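Local coordinates for Mll7089 protein (Mesorhizobium loti, PDB 2OZ8) that probably acts as a magnesium-dependent hydro-lyase of the mandelate racemase/enolase kind, though its substrate and exact reaction are unknown, at residues T11-A16 and V33-L38. Sequence-based numbering, arbitrary orientation.
Sequences TRFQFA and VAALEL
V33 CG1 is met by F13 through CB at 4.0 Å and by F15 through ring atom CE2 at 4.1 Å, all on one face of a sheet in which T11-F13 pair antiparallel with V33-A35. V33 holds CG1 between its backbone N and carbonyl carbon (chi1 66°), and the F15 ring crosses it obliquely. F13 has CG anti to its carbonyl carbon, and its ring runs on to turn an edge, through CE2, to the A35 methyl. On this face L326 touches F13, and H325 meets F15 edge-to-face. T11 pairs with A35 and F13 with V33, each by two backbone hydrogen bonds. The F13 N hydrogen bond to V33 O is the shortest, 2.7 Å, nearly along the C=O axis; V33 N answers to F13 O at 3.2 Å from above the carbonyl plane. Between them sits the non-hydrogen-bonded pair R12-A34, where A34 CA-H contacts T11 O at 3.1 Å. A water extends the T11-A35 end: it joins T11 OG1 at 2.7 Å and can donate to A35 O and E37 OE2, though perhaps not both at once. E37 also salt-bridges R9 and R355. On the face of A34, R12 grips Q14 OE1 end-on: NH1 uses a lone pair in the carbonyl plane, while NH2, at 2.9 Å, comes from above it. R12 NE is hydrogen-bonded to P58 O, so backbone and side-chain oxygens hold the guanidinium of this buried residue. I63 of helix 60-70 packs on R12 and A34. Strands 5-17 and 27-40 pair as in the antiparallel sheet of the enolase-superfamily N-terminal capping domain.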
loop_
_atom_site.group_PDB
_atom_site.type_symbol
_atom_site.label_atom_id
_atom_site.label_comp_id
_atom_site.label_asym_id
_atom_site.label_seq_id
_atom_site.Cartn_x
_atom_site.Cartn_y
_atom_site.Cartn_z
ATOM N N THR A 11 0.744 -26.195 -44.574
ATOM C CA THR A 11 -0.410 -26.397 -45.423
ATOM C C THR A 11 -1.509 -25.421 -45.073
ATOM O O THR A 11 -2.051 -25.472 -43.964
ATOM C CB THR A 11 -0.939 -27.837 -45.345
ATOM O OG1 THR A 11 0.152 -28.746 -45.486
ATOM C CG2 THR A 11 -1.888 -28.083 -46.454
ATOM N N ARG A 12 -1.852 -24.563 -46.033
ATOM C CA ARG A 12 -2.833 -23.520 -45.823
ATOM C C ARG A 12 -4.274 -23.979 -46.102
ATOM O O ARG A 12 -4.527 -24.601 -47.126
ATOM C CB ARG A 12 -2.461 -22.334 -46.679
ATOM C CG ARG A 12 -3.194 -21.084 -46.374
ATOM C CD ARG A 12 -3.044 -20.103 -47.502
ATOM N NE ARG A 12 -3.794 -18.871 -47.261
ATOM C CZ ARG A 12 -5.097 -18.723 -47.483
ATOM N NH1 ARG A 12 -5.820 -19.738 -47.960
ATOM N NH2 ARG A 12 -5.673 -17.550 -47.258
ATOM N N PHE A 13 -5.194 -23.661 -45.190
ATOM C CA PHE A 13 -6.642 -23.873 -45.332
ATOM C C PHE A 13 -7.437 -22.535 -45.202
ATOM O O PHE A 13 -7.057 -21.594 -44.466
ATOM C CB PHE A 13 -7.136 -24.885 -44.295
ATOM C CG PHE A 13 -6.416 -26.235 -44.352
ATOM C CD1 PHE A 13 -6.810 -27.219 -45.249
ATOM C CD2 PHE A 13 -5.332 -26.497 -43.530
ATOM C CE1 PHE A 13 -6.141 -28.440 -45.329
ATOM C CE2 PHE A 13 -4.663 -27.711 -43.597
ATOM C CZ PHE A 13 -5.070 -28.681 -44.501
ATOM N N GLN A 14 -8.535 -22.426 -45.927
ATOM C CA GLN A 14 -9.374 -21.237 -45.836
ATOM C C GLN A 14 -10.755 -21.733 -46.288
ATOM O O GLN A 14 -10.953 -21.996 -47.466
ATOM C CB GLN A 14 -8.866 -20.100 -46.720
ATOM C CG GLN A 14 -9.754 -18.817 -46.671
ATOM C CD GLN A 14 -9.339 -17.710 -47.678
ATOM O OE1 GLN A 14 -8.323 -17.796 -48.368
ATOM N NE2 GLN A 14 -10.140 -16.690 -47.760
ATOM N N PHE A 15 -11.677 -21.893 -45.342
ATOM C CA PHE A 15 -12.987 -22.475 -45.627
ATOM C C PHE A 15 -14.139 -21.846 -44.852
ATOM O O PHE A 15 -13.930 -21.256 -43.807
ATOM C CB PHE A 15 -12.959 -23.976 -45.402
ATOM C CG PHE A 15 -12.504 -24.411 -44.009
ATOM C CD1 PHE A 15 -13.450 -24.761 -43.020
ATOM C CD2 PHE A 15 -11.136 -24.558 -43.705
ATOM C CE1 PHE A 15 -13.050 -25.286 -41.750
ATOM C CE2 PHE A 15 -10.705 -25.033 -42.435
ATOM C CZ PHE A 15 -11.684 -25.402 -41.453
ATOM N N ALA A 16 -15.353 -21.991 -45.389
ATOM C CA ALA A 16 -16.593 -21.527 -44.750
ATOM C C ALA A 16 -16.920 -22.376 -43.542
ATOM O O ALA A 16 -16.625 -23.594 -43.514
ATOM C CB ALA A 16 -17.779 -21.553 -45.744
ATOM N N VAL A 33 -6.577 -21.090 -41.360
ATOM C CA VAL A 33 -5.711 -21.951 -40.548
ATOM C C VAL A 33 -4.704 -22.691 -41.423
ATOM O O VAL A 33 -5.029 -23.116 -42.538
ATOM C CB VAL A 33 -6.532 -22.929 -39.640
ATOM C CG1 VAL A 33 -7.322 -23.974 -40.450
ATOM C CG2 VAL A 33 -5.676 -23.609 -38.633
ATOM N N ALA A 34 -3.462 -22.791 -40.931
ATOM C CA ALA A 34 -2.428 -23.538 -41.599
ATOM C C ALA A 34 -1.794 -24.564 -40.643
ATOM O O ALA A 34 -1.520 -24.263 -39.467
ATOM C CB ALA A 34 -1.377 -22.606 -42.178
ATOM N N ALA A 35 -1.571 -25.771 -41.164
ATOM C CA ALA A 35 -0.913 -26.810 -40.403
ATOM C C ALA A 35 0.567 -26.585 -40.535
ATOM O O ALA A 35 1.057 -26.272 -41.598
ATOM C CB ALA A 35 -1.314 -28.186 -40.908
ATOM N N LEU A 36 1.257 -26.686 -39.412
ATOM C CA LEU A 36 2.675 -26.526 -39.333
ATOM C C LEU A 36 3.169 -27.899 -38.939
ATOM O O LEU A 36 2.746 -28.457 -37.922
ATOM C CB LEU A 36 3.032 -25.492 -38.262
ATOM C CG LEU A 36 4.512 -25.474 -37.844
ATOM C CD1 LEU A 36 5.391 -25.013 -38.998
ATOM C CD2 LEU A 36 4.734 -24.620 -36.583
ATOM N N GLU A 37 4.015 -28.476 -39.789
ATOM C CA GLU A 37 4.554 -29.797 -39.505
ATOM C C GLU A 37 6.041 -29.658 -39.357
ATOM O O GLU A 37 6.712 -29.047 -40.212
ATOM C CB GLU A 37 4.208 -30.800 -40.568
ATOM C CG GLU A 37 2.786 -31.362 -40.480
ATOM C CD GLU A 37 2.434 -32.196 -41.712
ATOM O OE1 GLU A 37 2.021 -33.361 -41.567
ATOM O OE2 GLU A 37 2.595 -31.682 -42.832
ATOM N N LEU A 38 6.531 -30.159 -38.222
ATOM C CA LEU A 38 7.958 -30.107 -37.936
ATOM C C LEU A 38 8.482 -31.536 -37.977
ATOM O O LEU A 38 8.031 -32.379 -37.220
ATOM C CB LEU A 38 8.228 -29.429 -36.593
ATOM C CG LEU A 38 7.755 -27.985 -36.380
ATOM C CD1 LEU A 38 7.958 -27.509 -34.905
ATOM C CD2 LEU A 38 8.392 -27.035 -37.413
HETATM O O HOH W 1 1.623 -28.865 -43.246
#